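Local atomic coordinates of FERM, ARHGEF and pleckstrin domain-containing protein 2 (Mus musculus, PDB entry 6D2K), a protein that acts as a guanine nucleotide exchange factor that activates RAC1, taking part in semaphorin responses, actin remodelling and integrin regulation. Residues A[5-10]-A[23-28]; A[13-18]-A[81-86]; A[103-108]-A[181-186]. All coordinates share one frame; numbering follows the deposited sequence.

The three contacts run from the ubiquitin-like N-terminal lobe of the FERM domain into its helical central lobe. Contacts 1 and 2 share one mixed sheet: strand 8-13 pairs with strand 19-24 in contact 1 and, at its other end, with strand 79-85 in contact 2. Their centres lie about 20 Å apart, and I10 CG2 meets L81 CD1 at 3.3 Å. Contact 3 is the packing of helix 98-113 on helix 176-187, its centre about 15 Å from that of contact 2. The lobes meet there, with V85 CG1 3.6 Å from F104 CZ and L15 CD1 3.6 Å from L103 O. Contacts 1 and 3 stay about 17 Å apart at their nearest atoms.

Contact 1: A[5-10]-A[23-28]; sequences EKHMRI and DIEPKC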
loop_
_atom_site.group_PDB
_atom_site.type_symbol
_atom_site.label_atom_id
_atom_site.label_comp_id
_atom_site.label_asym_id
_atom_site.label_seq_id
_atom_site.Cartn_x
_atom_site.Cartn_y
_atom_site.Cartn_z
ATOM N N GLU A 5 23.309 15.463 -18.630
ATOM C CA GLU A 5 22.809 16.515 -17.759
ATOM C C GLU A 5 23.192 16.217 -16.308
ATOM O O GLU A 5 23.390 15.056 -15.934
ATOM C CB GLU A 5 21.289 16.629 -17.879
ATOM C CG GLU A 5 20.783 16.714 -19.319
ATOM C CD GLU A 5 21.036 18.068 -19.958
ATOM O OE1 GLU A 5 20.871 18.174 -21.192
ATOM O OE2 GLU A 5 21.399 19.023 -19.232
ATOM N N LYS A 6 23.302 17.264 -15.496
ATOM C CA LYS A 6 23.559 17.093 -14.073
ATOM C C LYS A 6 22.455 16.215 -13.491
ATOM O O LYS A 6 21.281 16.379 -13.827
ATOM C CB LYS A 6 23.585 18.447 -13.367
ATOM C CG LYS A 6 24.147 18.409 -11.948
ATOM C CD LYS A 6 23.970 19.754 -11.257
ATOM C CE LYS A 6 22.535 20.255 -11.417
ATOM N NZ LYS A 6 22.235 21.431 -10.549
ATOM N N HIS A 7 22.834 15.269 -12.638
ATOM C CA HIS A 7 21.863 14.338 -12.070
ATOM C C HIS A 7 21.337 14.862 -10.741
ATOM O O HIS A 7 22.053 15.553 -10.015
ATOM C CB HIS A 7 22.499 12.961 -11.853
ATOM C CG HIS A 7 22.722 12.176 -13.111
ATOM N ND1 HIS A 7 23.221 12.738 -14.267
ATOM C CD2 HIS A 7 22.542 10.860 -13.379
ATOM C CE1 HIS A 7 23.324 11.805 -15.198
ATOM N NE2 HIS A 7 22.927 10.654 -14.683
ATOM N N MET A 8 20.090 14.524 -10.418
ATOM C CA MET A 8 19.557 14.778 -9.083
ATOM C C MET A 8 19.756 13.542 -8.205
ATOM O O MET A 8 19.725 12.412 -8.695
ATOM C CB MET A 8 18.077 15.177 -9.141
ATOM C CG MET A 8 17.164 14.168 -9.823
ATOM S SD MET A 8 15.452 14.756 -9.993
ATOM C CE MET A 8 14.975 14.971 -8.274
ATOM N N ARG A 9 19.975 13.772 -6.913
ATOM C CA ARG A 9 20.179 12.699 -5.945
ATOM C C ARG A 9 18.833 12.377 -5.335
ATOM O O ARG A 9 18.181 13.246 -4.767
ATOM C CB ARG A 9 21.134 13.152 -4.839
ATOM C CG ARG A 9 21.389 12.108 -3.753
ATOM C CD ARG A 9 22.071 10.887 -4.336
ATOM N NE ARG A 9 23.374 10.616 -3.729
ATOM C CZ ARG A 9 24.522 11.153 -4.130
ATOM N NH1 ARG A 9 24.545 12.015 -5.137
ATOM N NH2 ARG A 9 25.655 10.830 -3.515
ATOM N N ILE A 10 18.395 11.134 -5.476
ATOM C CA ILE A 10 17.107 10.752 -4.943
ATOM C C ILE A 10 17.299 9.702 -3.854
ATOM O O ILE A 10 17.976 8.711 -4.074
ATOM C CB ILE A 10 16.201 10.210 -6.062
ATOM C CG1 ILE A 10 16.001 11.301 -7.121
ATOM C CG2 ILE A 10 14.863 9.760 -5.503
ATOM C CD1 ILE A 10 15.138 10.897 -8.282
ATOM N N ASP A 23 21.192 8.390 -8.391
ATOM C CA ASP A 23 21.439 9.617 -9.134
ATOM C C ASP A 23 20.843 9.494 -10.526
ATOM O O ASP A 23 21.114 8.541 -11.250
ATOM C CB ASP A 23 22.941 9.895 -9.198
ATOM C CG ASP A 23 23.527 10.200 -7.840
ATOM O OD1 ASP A 23 22.947 11.042 -7.122
ATOM O OD2 ASP A 23 24.563 9.601 -7.486
ATOM N N ILE A 24 20.005 10.453 -10.897
ATOM C CA ILE A 24 19.290 10.350 -12.158
ATOM C C ILE A 24 19.100 11.723 -12.778
ATOM O O ILE A 24 19.006 12.723 -12.068
ATOM C CB ILE A 24 17.924 9.687 -11.946
ATOM C CG1 ILE A 24 17.295 9.282 -13.279
ATOM C CG2 ILE A 24 17.006 10.608 -11.169
ATOM C CD1 ILE A 24 16.183 8.274 -13.130
ATOM N N GLU A 25 19.049 11.765 -14.106
ATOM C CA GLU A 25 18.759 13.010 -14.807
ATOM C C GLU A 25 17.305 13.371 -14.598
ATOM O O GLU A 25 16.417 12.566 -14.866
ATOM C CB GLU A 25 19.065 12.884 -16.296
ATOM C CG GLU A 25 20.537 12.694 -16.588
ATOM C CD GLU A 25 20.814 12.450 -18.055
ATOM O OE1 GLU A 25 20.475 11.353 -18.549
ATOM O OE2 GLU A 25 21.373 13.355 -18.709
ATOM N N PRO A 26 17.059 14.588 -14.100
ATOM C CA PRO A 26 15.703 15.015 -13.744
ATOM C C PRO A 26 14.708 14.821 -14.882
ATOM O O PRO A 26 13.536 14.574 -14.614
ATOM C CB PRO A 26 15.877 16.498 -13.419
ATOM C CG PRO A 26 17.308 16.629 -13.003
ATOM C CD PRO A 26 18.071 15.618 -13.802
ATOM N N LYS A 27 15.170 14.912 -16.126
ATOM C CA LYS A 27 14.277 14.826 -17.279
ATOM C C LYS A 27 13.847 13.402 -17.612
ATOM O O LYS A 27 12.921 13.202 -18.394
ATOM C CB LYS A 27 14.944 15.435 -18.510
ATOM C CG LYS A 27 16.103 14.601 -19.027
ATOM C CD LYS A 27 16.781 15.253 -20.220
ATOM C CE LYS A 27 17.986 14.440 -20.648
ATOM N NZ LYS A 27 18.885 14.208 -19.485
ATOM N N CYS A 28 14.531 12.417 -17.039
ATOM C CA CYS A 28 14.185 11.017 -17.273
ATOM C C CYS A 28 12.770 10.694 -16.800
ATOM O O CYS A 28 12.310 11.226 -15.790
ATOM C CB CYS A 28 15.178 10.085 -16.570
ATOM S SG CYS A 28 16.843 10.088 -17.272
#
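M8 and I24 pair in the first hairpin of the ubiquitin-like lobe, M8 N bonding I24 O at 2.7 Å and I24 N bonding M8 O at 3.0 Å. Their side chains lie alongside, pointing the same way, with M8 CG 3.8 Å from I24 CG2. I24 CG2 also presses on I10 CD1 at a tight 3.5 Å, while M8 SD slides past the P26 ring. On the other face, R9 NH1 and D23 OD1 form a salt bridge at 2.7 Å, its hydrogen bond weak and strongly bent (119°); D23 OD2 lies over one face of the guanidinium, toward its rim. E25 CG, anti to its carbonyl carbon (chi1 -66°), sits over the H7 ring, 3.6 Å from its centroid, a CH-pi contact. H7 ND1 donates to E5 O, which steadies the ring. E25 OE2 is gripped twice: E5 N reaches its anti side at 2.9 Å, and K27 NZ comes from above the carboxylate plane at 2.7 Å. I69 and V73 of helix 69-73 and L33 of helix 30-41 cover the apolar M8, I10 and I24 side. E5, E25 and K27 form a separate polar cluster beyond the strand ends, where K27 would partly offset the charge of E25.

Contact 2: A[13-18]-A[81-86]; sequences KLLDST and LRLAVK
The end of strand 8-13 and the turn after it dock on strand 79-85 through a parallel pairing of K13 with R82. Two backbone bonds fix it: K13 N donates to L81 O at 2.8 Å, and L83 N donates to K13 O at 2.9 Å, the latter nearly along the C=O axis. R82 CA also brings its hydrogen to K13 O, a CA-H...O contact of 3.2 Å. The K13 and R82 side chains leave on the same face of the sheet, their CB atoms 3.9 Å apart, and then diverge. A bend at the end of the K13 chain (chi4 64°) places NZ for a weak bond to S17 O. R82 runs extended to its guanidinium, which forms salt bridges with E114 and E52 and a cation-pi contact with W60. This pairing sets the first and last strands of the ubiquitin-like lobe side by side, the parallel central pair of the ubiquitin fold, with the hairpin turn at its end. The turn is type I from L14 to S17. An Asx turn overlaps it, D16 OD2 accepting from T18 N, above the carboxylate plane, at 3.0 Å. T18 OG1 is a second donor to D16 OD2, on its syn side at 2.6 Å. In the apolar part of the contact L83 is met by both L15 and L14. Its CG lies anti to the backbone N (chi1 177°), and L15 crosses it at about a right angle, with L15 CD1 3.8 Å from L83 CD2. L14 touches L83 more loosely, CD2 to CD2 at 4.4 Å. W38 and L41 of helix 30-41 also pack on L83, while R110 of helix 98-113 touches L15 and donates a hydrogen bond to L83 O.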
loop_
_atom_site.group_PDB
_atom_site.type_symbol
_atom_site.label_atom_id
_atom_site.label_comp_id
_atom_site.label_asym_id
_atom_site.label_seq_id
_atom_site.Cartn_x
_atom_site.Cartn_y
_atom_site.Cartn_z
ATOM N N LYS A 13 13.652 5.134 0.242
ATOM C CA LYS A 13 13.481 4.385 1.480
ATOM C C LYS A 13 12.869 3.040 1.135
ATOM O O LYS A 13 11.785 2.977 0.581
ATOM C CB LYS A 13 12.596 5.153 2.462
ATOM C CG LYS A 13 12.479 4.486 3.833
ATOM C CD LYS A 13 11.661 5.339 4.802
ATOM C CE LYS A 13 11.774 4.815 6.233
ATOM N NZ LYS A 13 13.172 4.900 6.750
ATOM N N LEU A 14 13.580 1.964 1.465
ATOM C CA LEU A 14 13.166 0.613 1.098
ATOM C C LEU A 14 12.244 0.052 2.170
ATOM O O LEU A 14 12.028 0.692 3.189
ATOM C CB LEU A 14 14.403 -0.264 0.897
ATOM C CG LEU A 14 15.326 0.253 -0.218
ATOM C CD1 LEU A 14 16.622 -0.526 -0.287
ATOM C CD2 LEU A 14 14.611 0.226 -1.565
ATOM N N LEU A 15 11.681 -1.132 1.931
ATOM C CA LEU A 15 10.668 -1.683 2.830
ATOM C C LEU A 15 11.248 -2.163 4.173
ATOM O O LEU A 15 10.525 -2.268 5.167
ATOM C CB LEU A 15 9.885 -2.801 2.140
ATOM C CG LEU A 15 8.660 -2.318 1.355
ATOM C CD1 LEU A 15 8.156 -3.395 0.403
ATOM C CD2 LEU A 15 7.558 -1.872 2.322
ATOM N N ASP A 16 12.547 -2.432 4.199
ATOM C CA ASP A 16 13.230 -2.753 5.457
ATOM C C ASP A 16 13.746 -1.497 6.186
ATOM O O ASP A 16 14.450 -1.595 7.200
ATOM C CB ASP A 16 14.360 -3.761 5.216
ATOM C CG ASP A 16 15.425 -3.231 4.270
ATOM O OD1 ASP A 16 16.301 -4.013 3.832
ATOM O OD2 ASP A 16 15.383 -2.026 3.967
ATOM N N SER A 17 13.399 -0.326 5.657
ATOM C CA SER A 17 13.724 0.966 6.267
ATOM C C SER A 17 15.140 1.464 5.961
ATOM O O SER A 17 15.504 2.577 6.332
ATOM C CB SER A 17 13.468 0.960 7.778
ATOM O OG SER A 17 12.202 1.521 8.078
ATOM N N THR A 18 15.931 0.645 5.280
ATOM C CA THR A 18 17.211 1.115 4.770
ATOM C C THR A 18 16.985 2.132 3.653
ATOM O O THR A 18 15.918 2.163 3.037
ATOM C CB THR A 18 18.079 -0.029 4.241
ATOM O OG1 THR A 18 17.424 -0.686 3.149
ATOM C CG2 THR A 18 18.343 -1.038 5.344
ATOM N N LEU A 81 11.646 9.205 -1.879
ATOM C CA LEU A 81 10.527 8.357 -2.271
ATOM C C LEU A 81 10.665 7.085 -1.475
ATOM O O LEU A 81 11.744 6.799 -0.967
ATOM C CB LEU A 81 10.596 8.024 -3.753
ATOM C CG LEU A 81 10.292 9.209 -4.669
ATOM C CD1 LEU A 81 11.581 9.876 -5.080
ATOM C CD2 LEU A 81 9.524 8.747 -5.882
ATOM N N ARG A 82 9.585 6.314 -1.360
ATOM C CA ARG A 82 9.695 5.027 -0.685
ATOM C C ARG A 82 9.079 3.907 -1.506
ATOM O O ARG A 82 8.116 4.099 -2.241
ATOM C CB ARG A 82 9.095 5.062 0.722
ATOM C CG ARG A 82 7.585 5.039 0.791
ATOM C CD ARG A 82 7.157 5.118 2.249
ATOM N NE ARG A 82 5.721 4.986 2.426
ATOM C CZ ARG A 82 5.131 4.941 3.617
ATOM N NH1 ARG A 82 3.815 4.812 3.706
ATOM N NH2 ARG A 82 5.871 5.014 4.719
ATOM N N LEU A 83 9.669 2.724 -1.372
ATOM C CA LEU A 83 9.154 1.513 -1.993
ATOM C C LEU A 83 7.867 1.101 -1.310
ATOM O O LEU A 83 7.782 1.149 -0.075
ATOM C CB LEU A 83 10.178 0.388 -1.813
ATOM C CG LEU A 83 9.752 -0.972 -2.346
ATOM C CD1 LEU A 83 9.557 -0.923 -3.834
ATOM C CD2 LEU A 83 10.834 -1.986 -1.960
ATOM N N ALA A 84 6.880 0.680 -2.101
ATOM C CA ALA A 84 5.623 0.206 -1.543
ATOM C C ALA A 84 4.949 -0.748 -2.499
ATOM O O ALA A 84 5.125 -0.644 -3.716
ATOM C CB ALA A 84 4.683 1.387 -1.255
ATOM N N VAL A 85 4.159 -1.666 -1.949
ATOM C CA VAL A 85 3.245 -2.457 -2.777
ATOM C C VAL A 85 2.135 -1.553 -3.330
ATOM O O VAL A 85 1.475 -0.835 -2.579
ATOM C CB VAL A 85 2.584 -3.564 -1.958
ATOM C CG1 VAL A 85 1.462 -4.220 -2.783
ATOM C CG2 VAL A 85 3.623 -4.594 -1.482
ATOM N N LYS A 86 1.943 -1.580 -4.647
ATOM C CA LYS A 86 0.858 -0.843 -5.272
ATOM C C LYS A 86 -0.388 -1.712 -5.415
ATOM O O LYS A 86 -1.496 -1.264 -5.122
ATOM C CB LYS A 86 1.300 -0.324 -6.639
ATOM C CG LYS A 86 0.244 0.545 -7.327
ATOM C CD LYS A 86 0.652 0.893 -8.755
ATOM C CE LYS A 86 0.569 2.386 -9.005
ATOM N NZ LYS A 86 1.024 2.734 -10.386
#

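Contact 3: A[103-108]-A[181-186]; sequences LFALQL and FQVLEI
L184 points its CD2 methyl at helix 98-113, where F104, A105 and L108 receive it; both helices belong to the all-helical central lobe of the FERM domain. The short segments 103-108 and 181-186 run at 55° to each other, with axes 9.1 Å apart at closest approach, and V183 and L184 are the residues of 181-186 that make the contact. L184 and L108 cross at about a right angle, L108 CD1 meeting L184 CD2 at 3.8 Å. L184 CG is anti to its carbonyl carbon (chi1 -51°), and although CB does not aim at the partner helix, the end of the side chain swings closer. The L108 CB points at the partner helix, and CD1 makes the contacts. V183 and L108 instead slide past each other in opposite directions: V183 CG1, anti to the backbone N (chi1 167°), lies 4.2 Å from L108 CD1. V183 CG1 lies 4.2 Å from A105 CB as well. The small A105 side chain belongs to the closest backbone approach, its CA 6.2 Å from that of V183. Of the F104 side chain it is CB that meets L184 CD2, at 3.9 Å; the ring leads away toward the loop residues P89 and L95 and toward V85 of strand 79-85, where the helix meets the N-terminal lobe. The contact is wholly apolar between side chains, and all five touching residues are buried. H130 of helix 121-136 also packs against V183, and A187 touches L108. The CD2 methyl of L184 reaches past the side chains to the backbone itself, lying 3.8 Å from A105 N.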
loop_
_atom_site.group_PDB
_atom_site.type_symbol
_atom_site.label_atom_id
_atom_site.label_comp_id
_atom_site.label_asym_id
_atom_site.label_seq_id
_atom_site.Cartn_x
_atom_site.Cartn_y
_atom_site.Cartn_z
ATOM N N LEU A 103 8.935 -9.156 0.859
ATOM C CA LEU A 103 8.585 -7.733 0.730
ATOM C C LEU A 103 7.132 -7.456 1.118
ATOM O O LEU A 103 6.844 -6.440 1.748
ATOM C CB LEU A 103 8.875 -7.213 -0.676
ATOM C CG LEU A 103 10.359 -7.174 -1.058
ATOM C CD1 LEU A 103 10.502 -6.434 -2.380
ATOM C CD2 LEU A 103 11.229 -6.544 0.034
ATOM N N PHE A 104 6.217 -8.359 0.765
ATOM C CA PHE A 104 4.820 -8.165 1.163
ATOM C C PHE A 104 4.656 -8.213 2.684
ATOM O O PHE A 104 3.886 -7.441 3.247
ATOM C CB PHE A 104 3.888 -9.189 0.490
ATOM C CG PHE A 104 3.250 -8.685 -0.782
ATOM C CD1 PHE A 104 1.907 -8.332 -0.798
ATOM C CD2 PHE A 104 3.980 -8.566 -1.956
ATOM C CE1 PHE A 104 1.303 -7.856 -1.953
ATOM C CE2 PHE A 104 3.376 -8.092 -3.131
ATOM C CZ PHE A 104 2.034 -7.738 -3.127
ATOM N N ALA A 105 5.356 -9.120 3.350
ATOM C CA ALA A 105 5.288 -9.158 4.809
ATOM C C ALA A 105 5.794 -7.847 5.416
ATOM O O ALA A 105 5.215 -7.355 6.401
ATOM C CB ALA A 105 6.079 -10.353 5.366
ATOM N N LEU A 106 6.851 -7.281 4.829
ATOM C CA LEU A 106 7.390 -5.997 5.299
ATOM C C LEU A 106 6.388 -4.870 5.052
ATOM O O LEU A 106 6.265 -3.947 5.858
ATOM C CB LEU A 106 8.717 -5.657 4.599
ATOM C CG LEU A 106 9.931 -6.521 4.994
ATOM C CD1 LEU A 106 11.195 -6.012 4.296
ATOM C CD2 LEU A 106 10.103 -6.497 6.505
ATOM N N GLN A 107 5.662 -4.946 3.940
ATOM C CA GLN A 107 4.665 -3.921 3.640
ATOM C C GLN A 107 3.539 -3.983 4.665
ATOM O O GLN A 107 3.071 -2.955 5.168
ATOM C CB GLN A 107 4.106 -4.129 2.230
ATOM C CG GLN A 107 2.889 -3.254 1.887
ATOM C CD GLN A 107 3.239 -1.799 1.731
ATOM O OE1 GLN A 107 2.684 -0.931 2.407
ATOM N NE2 GLN A 107 4.145 -1.517 0.839
ATOM N N LEU A 108 3.096 -5.194 4.976
ATOM C CA LEU A 108 2.026 -5.368 5.948
ATOM C C LEU A 108 2.473 -4.934 7.336
ATOM O O LEU A 108 1.680 -4.354 8.086
ATOM C CB LEU A 108 1.528 -6.817 5.937
ATOM C CG LEU A 108 0.826 -7.144 4.615
ATOM C CD1 LEU A 108 0.734 -8.660 4.493
ATOM C CD2 LEU A 108 -0.557 -6.474 4.499
ATOM N N PHE A 181 4.898 -16.376 5.358
ATOM C CA PHE A 181 3.693 -16.966 4.793
ATOM C C PHE A 181 2.529 -16.822 5.760
ATOM O O PHE A 181 1.402 -16.529 5.351
ATOM C CB PHE A 181 3.900 -18.452 4.455
ATOM C CG PHE A 181 2.672 -19.098 3.884
ATOM C CD1 PHE A 181 2.255 -18.804 2.598
ATOM C CD2 PHE A 181 1.923 -19.975 4.646
ATOM C CE1 PHE A 181 1.107 -19.403 2.075
ATOM C CE2 PHE A 181 0.777 -20.568 4.128
ATOM C CZ PHE A 181 0.373 -20.280 2.851
ATOM N N GLN A 182 2.797 -17.016 7.041
ATOM C CA GLN A 182 1.748 -16.878 8.042
ATOM C C GLN A 182 1.262 -15.435 8.134
ATOM O O GLN A 182 0.084 -15.195 8.328
ATOM C CB GLN A 182 2.237 -17.354 9.401
ATOM C CG GLN A 182 2.640 -18.805 9.392
ATOM C CD GLN A 182 1.615 -19.668 10.045
ATOM O OE1 GLN A 182 1.899 -20.343 11.041
ATOM N NE2 GLN A 182 0.398 -19.642 9.513
ATOM N N VAL A 183 2.175 -14.477 8.028
ATOM C CA VAL A 183 1.772 -13.067 8.042
ATOM C C VAL A 183 0.796 -12.796 6.889
ATOM O O VAL A 183 -0.258 -12.163 7.087
ATOM C CB VAL A 183 2.997 -12.124 7.987
ATOM C CG1 VAL A 183 2.565 -10.682 7.675
ATOM C CG2 VAL A 183 3.770 -12.175 9.297
ATOM N N LEU A 184 1.139 -13.297 5.701
ATOM C CA LEU A 184 0.315 -13.108 4.511
ATOM C C LEU A 184 -1.046 -13.789 4.668
ATOM O O LEU A 184 -2.075 -13.248 4.263
ATOM C CB LEU A 184 1.003 -13.616 3.237
ATOM C CG LEU A 184 2.429 -13.138 2.949
ATOM C CD1 LEU A 184 2.850 -13.489 1.526
ATOM C CD2 LEU A 184 2.589 -11.659 3.204
ATOM N N GLU A 185 -1.036 -14.981 5.255
ATOM C CA GLU A 185 -2.262 -15.759 5.434
ATOM C C GLU A 185 -3.239 -15.084 6.388
ATOM O O GLU A 185 -4.464 -15.054 6.143
ATOM C CB GLU A 185 -1.906 -17.160 5.938
ATOM C CG GLU A 185 -1.611 -18.116 4.810
ATOM C CD GLU A 185 -2.816 -18.283 3.894
ATOM O OE1 GLU A 185 -2.659 -18.135 2.663
ATOM O OE2 GLU A 185 -3.925 -18.541 4.413
ATOM N N ILE A 186 -2.705 -14.546 7.477
ATOM C CA ILE A 186 -3.505 -13.809 8.445
ATOM C C ILE A 186 -4.007 -12.507 7.821
ATOM O O ILE A 186 -5.200 -12.215 7.845
ATOM C CB ILE A 186 -2.690 -13.476 9.708
ATOM C CG1 ILE A 186 -2.403 -14.752 10.510
ATOM C CG2 ILE A 186 -3.434 -12.472 10.569
ATOM C CD1 ILE A 186 -1.292 -14.593 11.563
#